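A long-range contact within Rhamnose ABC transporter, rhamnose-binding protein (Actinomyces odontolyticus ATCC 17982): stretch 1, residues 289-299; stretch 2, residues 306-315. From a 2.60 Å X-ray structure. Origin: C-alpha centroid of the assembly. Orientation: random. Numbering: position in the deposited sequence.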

ATOM      1  N   ALA A 289      24.481  11.696  -0.576  1.00 52.93           N
ATOM      2  CA  ALA A 289      23.690  12.750  -1.217  1.00 53.47           C
ATOM      3  C   ALA A 289      22.684  13.364  -0.241  1.00 58.26           C
ATOM      4  O   ALA A 289      22.410  14.563  -0.320  1.00 59.54           O
ATOM      5  CB  ALA A 289      22.964  12.191  -2.431  1.00 53.40           C
ATOM      6  N   ILE A 290      22.137  12.540   0.674  1.00 54.02           N
ATOM      7  CA  ILE A 290      21.172  12.946   1.701  1.00 53.73           C
ATOM      8  C   ILE A 290      21.563  12.333   3.052  1.00 58.64           C
ATOM      9  O   ILE A 290      22.086  11.216   3.100  1.00 57.65           O
ATOM     10  CB  ILE A 290      19.696  12.602   1.329  1.00 55.27           C
ATOM     11  CG1 ILE A 290      19.528  11.125   0.906  1.00 54.11           C
ATOM     12  CG2 ILE A 290      19.151  13.564   0.272  1.00 56.78           C
ATOM     13  CD1 ILE A 290      18.160  10.511   1.152  1.00 59.31           C
ATOM     14  N   LYS A 291      21.302  13.070   4.140  1.00 56.49           N
ATOM     15  CA  LYS A 291      21.583  12.637   5.511  1.00 56.60           C
ATOM     16  C   LYS A 291      20.385  11.865   6.087  1.00 59.57           C
ATOM     17  O   LYS A 291      20.538  11.112   7.053  1.00 59.30           O
ATOM     18  CB  LYS A 291      21.920  13.849   6.404  1.00 60.72           C
ATOM     19  CG  LYS A 291      23.201  14.582   6.015  1.00 73.38           C
ATOM     20  CD  LYS A 291      23.254  15.967   6.638  1.00 84.86           C
ATOM     21  CE  LYS A 291      24.441  16.770   6.169  1.00 96.97           C
ATOM     22  NZ  LYS A 291      24.423  18.150   6.723  1.00106.30           N
ATOM     23  N   GLY A 292      19.218  12.057   5.475  1.00 55.27           N
ATOM     24  CA  GLY A 292      17.960  11.438   5.883  1.00 53.69           C
ATOM     25  C   GLY A 292      17.109  12.360   6.732  1.00 57.55           C
ATOM     26  O   GLY A 292      16.258  11.895   7.495  1.00 57.28           O
ATOM     27  N   GLU A 293      17.338  13.680   6.595  1.00 54.04           N
ATOM     28  CA  GLU A 293      16.645  14.734   7.332  1.00 54.44           C
ATOM     29  C   GLU A 293      15.366  15.185   6.620  1.00 56.79           C
ATOM     30  O   GLU A 293      15.243  15.035   5.402  1.00 55.65           O
ATOM     31  CB  GLU A 293      17.579  15.937   7.538  1.00 57.96           C
ATOM     32  CG  GLU A 293      18.641  15.710   8.603  1.00 70.57           C
ATOM     33  CD  GLU A 293      19.860  16.612   8.544  1.00 95.48           C
ATOM     34  OE1 GLU A 293      19.753  17.746   8.018  1.00 93.03           O
ATOM     35  OE2 GLU A 293      20.924  16.190   9.052  1.00 90.13           O
ATOM     36  N   VAL A 294      14.422  15.751   7.394  1.00 53.28           N
ATOM     37  CA  VAL A 294      13.130  16.256   6.921  1.00 52.58           C
ATOM     38  C   VAL A 294      13.372  17.503   6.057  1.00 56.84           C
ATOM     39  O   VAL A 294      14.028  18.448   6.504  1.00 58.68           O
ATOM     40  CB  VAL A 294      12.157  16.536   8.107  1.00 56.91           C
ATOM     41  CG1 VAL A 294      10.806  17.051   7.615  1.00 56.51           C
ATOM     42  CG2 VAL A 294      11.971  15.293   8.982  1.00 55.52           C
ATOM     43  N   GLY A 295      12.870  17.465   4.825  1.00 51.42           N
ATOM     44  CA  GLY A 295      13.008  18.554   3.862  1.00 52.11           C
ATOM     45  C   GLY A 295      13.969  18.281   2.721  1.00 54.61           C
ATOM     46  O   GLY A 295      13.927  18.981   1.703  1.00 55.51           O
ATOM     47  N   GLU A 296      14.853  17.275   2.885  1.00 48.78           N
ATOM     48  CA  GLU A 296      15.843  16.876   1.880  1.00 47.85           C
ATOM     49  C   GLU A 296      15.172  16.235   0.660  1.00 48.54           C
ATOM     50  O   GLU A 296      14.085  15.665   0.776  1.00 46.67           O
ATOM     51  CB  GLU A 296      16.879  15.910   2.477  1.00 48.67           C
ATOM     52  CG  GLU A 296      17.917  16.575   3.366  1.00 61.14           C
ATOM     53  CD  GLU A 296      19.072  15.681   3.776  1.00 81.69           C
ATOM     54  OE1 GLU A 296      18.819  14.617   4.386  1.00 76.17           O
ATOM     55  OE2 GLU A 296      20.235  16.058   3.508  1.00 77.35           O
ATOM     56  N   LYS A 297      15.831  16.334  -0.507  1.00 44.17           N
ATOM     57  CA  LYS A 297      15.337  15.800  -1.775  1.00 42.42           C
ATOM     58  C   LYS A 297      16.330  14.840  -2.418  1.00 46.23           C
ATOM     59  O   LYS A 297      17.542  15.062  -2.355  1.00 47.17           O
ATOM     60  CB  LYS A 297      15.022  16.936  -2.755  1.00 45.29           C
ATOM     61  CG  LYS A 297      13.755  17.712  -2.422  1.00 51.04           C
ATOM     62  CD  LYS A 297      13.495  18.824  -3.426  1.00 57.95           C
ATOM     63  CE  LYS A 297      12.762  18.348  -4.651  1.00 61.74           C
ATOM     64  NZ  LYS A 297      12.924  19.311  -5.771  1.00 65.95           N
ATOM     65  N   PHE A 298      15.801  13.787  -3.065  1.00 41.28           N
ATOM     66  CA  PHE A 298      16.576  12.771  -3.778  1.00 40.60           C
ATOM     67  C   PHE A 298      15.871  12.393  -5.086  1.00 44.82           C
ATOM     68  O   PHE A 298      14.642  12.449  -5.156  1.00 43.27           O
ATOM     69  CB  PHE A 298      16.818  11.528  -2.892  1.00 40.68           C
ATOM     70  CG  PHE A 298      15.615  10.657  -2.606  1.00 40.25           C
ATOM     71  CD1 PHE A 298      14.745  10.964  -1.568  1.00 42.19           C
ATOM     72  CD2 PHE A 298      15.377   9.507  -3.351  1.00 41.28           C
ATOM     73  CE1 PHE A 298      13.640  10.153  -1.303  1.00 41.59           C
ATOM     74  CE2 PHE A 298      14.265   8.704  -3.090  1.00 42.49           C
ATOM     75  CZ  PHE A 298      13.410   9.028  -2.064  1.00 39.98           C
ATOM     76  N   THR A 299      16.647  12.009  -6.114  1.00 43.06           N
ATOM     77  CA  THR A 299      16.111  11.602  -7.413  1.00 43.33           C
ATOM     78  C   THR A 299      15.816  10.096  -7.374  1.00 46.07           C
ATOM     79  O   THR A 299      16.681   9.297  -7.008  1.00 45.65           O
ATOM     80  CB  THR A 299      17.068  12.001  -8.556  1.00 52.96           C
ATOM     81  OG1 THR A 299      17.457  13.364  -8.390  1.00 55.34           O
ATOM     82  CG2 THR A 299      16.442  11.823  -9.934  1.00 51.71           C
ATOM     83  N   ARG A 306      11.842  13.204  -5.078  1.00 40.30           N
ATOM     84  CA  ARG A 306      10.979  12.981  -3.910  1.00 38.44           C
ATOM     85  C   ARG A 306      11.533  13.727  -2.698  1.00 42.82           C
ATOM     86  O   ARG A 306      12.751  13.829  -2.553  1.00 43.06           O
ATOM     87  CB  ARG A 306      10.839  11.478  -3.582  1.00 35.70           C
ATOM     88  CG  ARG A 306      10.060  10.640  -4.598  1.00 41.53           C
ATOM     89  CD  ARG A 306       8.583  11.003  -4.696  1.00 44.22           C
ATOM     90  NE  ARG A 306       7.835  10.052  -5.523  1.00 44.45           N
ATOM     91  CZ  ARG A 306       7.777  10.082  -6.852  1.00 56.36           C
ATOM     92  NH1 ARG A 306       8.430  11.014  -7.533  1.00 44.68           N
ATOM     93  NH2 ARG A 306       7.069   9.176  -7.510  1.00 44.02           N
ATOM     94  N   THR A 307      10.646  14.233  -1.828  1.00 39.46           N
ATOM     95  CA  THR A 307      11.023  14.966  -0.615  1.00 39.95           C
ATOM     96  C   THR A 307      10.782  14.091   0.627  1.00 43.34           C
ATOM     97  O   THR A 307       9.770  13.388   0.705  1.00 41.81           O
ATOM     98  CB  THR A 307      10.256  16.309  -0.536  1.00 46.13           C
ATOM     99  OG1 THR A 307      10.520  17.069  -1.712  1.00 47.73           O
ATOM    100  CG2 THR A 307      10.645  17.156   0.676  1.00 44.88           C
ATOM    101  N   ILE A 308      11.717  14.151   1.594  1.00 40.74           N
ATOM    102  CA  ILE A 308      11.615  13.450   2.874  1.00 39.87           C
ATOM    103  C   ILE A 308      10.719  14.309   3.772  1.00 45.89           C
ATOM    104  O   ILE A 308      11.069  15.449   4.091  1.00 46.82           O
ATOM    105  CB  ILE A 308      13.013  13.159   3.500  1.00 42.94           C
ATOM    106  CG1 ILE A 308      13.877  12.288   2.561  1.00 42.65           C
ATOM    107  CG2 ILE A 308      12.879  12.512   4.887  1.00 42.67           C
ATOM    108  CD1 ILE A 308      15.360  12.495   2.682  1.00 49.70           C
ATOM    109  N   GLY A 309       9.557  13.770   4.120  1.00 42.91           N
ATOM    110  CA  GLY A 309       8.577  14.446   4.960  1.00 44.04           C
ATOM    111  C   GLY A 309       8.784  14.196   6.438  1.00 49.91           C
ATOM    112  O   GLY A 309       9.863  13.762   6.852  1.00 49.45           O
ATOM    113  N   GLU A 310       7.743  14.474   7.243  1.00 48.55           N
ATOM    114  CA  GLU A 310       7.750  14.295   8.698  1.00 49.52           C
ATOM    115  C   GLU A 310       7.892  12.805   9.062  1.00 51.26           C
ATOM    116  O   GLU A 310       7.389  11.939   8.340  1.00 49.16           O
ATOM    117  CB  GLU A 310       6.498  14.920   9.359  1.00 51.93           C
ATOM    118  CG  GLU A 310       5.155  14.392   8.866  1.00 66.55           C
ATOM    119  CD  GLU A 310       4.527  15.160   7.716  1.00 98.23           C
ATOM    120  OE1 GLU A 310       5.097  15.146   6.601  1.00 97.11           O
ATOM    121  OE2 GLU A 310       3.438  15.746   7.922  1.00 95.17           O
ATOM    122  N   ASN A 311       8.613  12.530  10.174  1.00 48.19           N
ATOM    123  CA  ASN A 311       8.929  11.201  10.724  1.00 47.02           C
ATOM    124  C   ASN A 311       9.755  10.373   9.702  1.00 48.54           C
ATOM    125  O   ASN A 311       9.582   9.153   9.597  1.00 47.31           O
ATOM    126  CB  ASN A 311       7.648  10.460  11.183  1.00 47.76           C
ATOM    127  CG  ASN A 311       7.883   9.309  12.133  1.00 72.12           C
ATOM    128  OD1 ASN A 311       8.504   9.454  13.195  1.00 69.33           O
ATOM    129  ND2 ASN A 311       7.364   8.140  11.782  1.00 61.40           N
ATOM    130  N   LYS A 312      10.666  11.061   8.958  1.00 43.90           N
ATOM    131  CA  LYS A 312      11.565  10.512   7.924  1.00 42.45           C
ATOM    132  C   LYS A 312      10.795   9.628   6.911  1.00 43.87           C
ATOM    133  O   LYS A 312      11.271   8.554   6.535  1.00 42.74           O
ATOM    134  CB  LYS A 312      12.721   9.721   8.574  1.00 44.97           C
ATOM    135  CG  LYS A 312      13.655  10.552   9.438  1.00 55.90           C
ATOM    136  CD  LYS A 312      14.640   9.660  10.167  1.00 64.66           C
ATOM    137  CE  LYS A 312      15.590  10.448  11.025  1.00 75.91           C
ATOM    138  NZ  LYS A 312      16.567   9.557  11.695  1.00 85.64           N
ATOM    139  N   THR A 313       9.598  10.085   6.485  1.00 39.42           N
ATOM    140  CA  THR A 313       8.719   9.344   5.578  1.00 37.58           C
ATOM    141  C   THR A 313       8.690   9.973   4.177  1.00 40.19           C
ATOM    142  O   THR A 313       8.524  11.182   4.040  1.00 40.35           O
ATOM    143  CB  THR A 313       7.300   9.234   6.187  1.00 45.56           C
ATOM    144  OG1 THR A 313       7.396   8.652   7.487  1.00 45.26           O
ATOM    145  CG2 THR A 313       6.344   8.393   5.336  1.00 42.41           C
ATOM    146  N   VAL A 314       8.819   9.116   3.147  1.00 35.75           N
ATOM    147  CA  VAL A 314       8.767   9.459   1.720  1.00 35.66           C
ATOM    148  C   VAL A 314       7.521   8.785   1.121  1.00 38.85           C
ATOM    149  O   VAL A 314       7.342   7.580   1.297  1.00 38.10           O
ATOM    150  CB  VAL A 314      10.067   9.047   0.968  1.00 39.45           C
ATOM    151  CG1 VAL A 314      10.001   9.423  -0.510  1.00 39.58           C
ATOM    152  CG2 VAL A 314      11.312   9.645   1.624  1.00 39.99           C
ATOM    153  N   VAL A 315       6.656   9.555   0.442  1.00 35.44           N
ATOM    154  CA  VAL A 315       5.441   9.019  -0.186  1.00 34.33           C
ATOM    155  C   VAL A 315       5.720   8.830  -1.689  1.00 38.68           C
ATOM    156  O   VAL A 315       6.185   9.759  -2.352  1.00 39.01           O
ATOM    157  CB  VAL A 315       4.179   9.893   0.088  1.00 38.05           C
ATOM    158  CG1 VAL A 315       2.941   9.323  -0.597  1.00 37.10           C
ATOM    159  CG2 VAL A 315       3.925  10.049   1.583  1.00 37.68           C
TER
HETATM  160  O   HOH W   1      17.946   9.502   8.716  1.00 56.50           O

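Lys297 and Phe298 pair antiparallel with Thr307 and Arg306, and four backbone hydrogen bonds, two of them beyond this short ladder, hold the stretches together. Phe298 N donates to Arg306 O (3.1 Å) and Arg306 N to Phe298 O (2.9 Å); farther along, Ile308 N reaches Glu296 O (2.9 Å) and Gly295 N reaches Ile308 O (2.8 Å).

Phe298 and Arg306 share one face of the sheet. With chi1 at 71° (p), the Phe298 ring swings nearer the opposing stretch, so that Arg306 CB lies over its face, 4.2 Å from the centroid, while Val314 CG1 meets the ring edge at 3.8 Å from Phe298 CZ. Arg306, m at both chi1 and chi2, leads its guanidinium away to partners elsewhere in the structure. On the other face, Lys297 CG packs 3.4 Å from Thr307 OG1.

Ile308, the residue most covered here, points toward stretch 1. Its m,t rotamer places CD1 3.8 Å from Ile290 CD1 and 3.7 Å from Glu296 CB.

The Glu296 side chain (m,t) folds back over its own loop, where OE1 accepts hydrogen bonds from Gly292 N and Glu293 N, both at 2.8 Å. These bonds brace the approach to the type II turn from Glu293 to Glu296, in which the positive phi of Gly295 suits glycine. Val294, t at chi1, sets CG2 3.4 Å from Gly309 O.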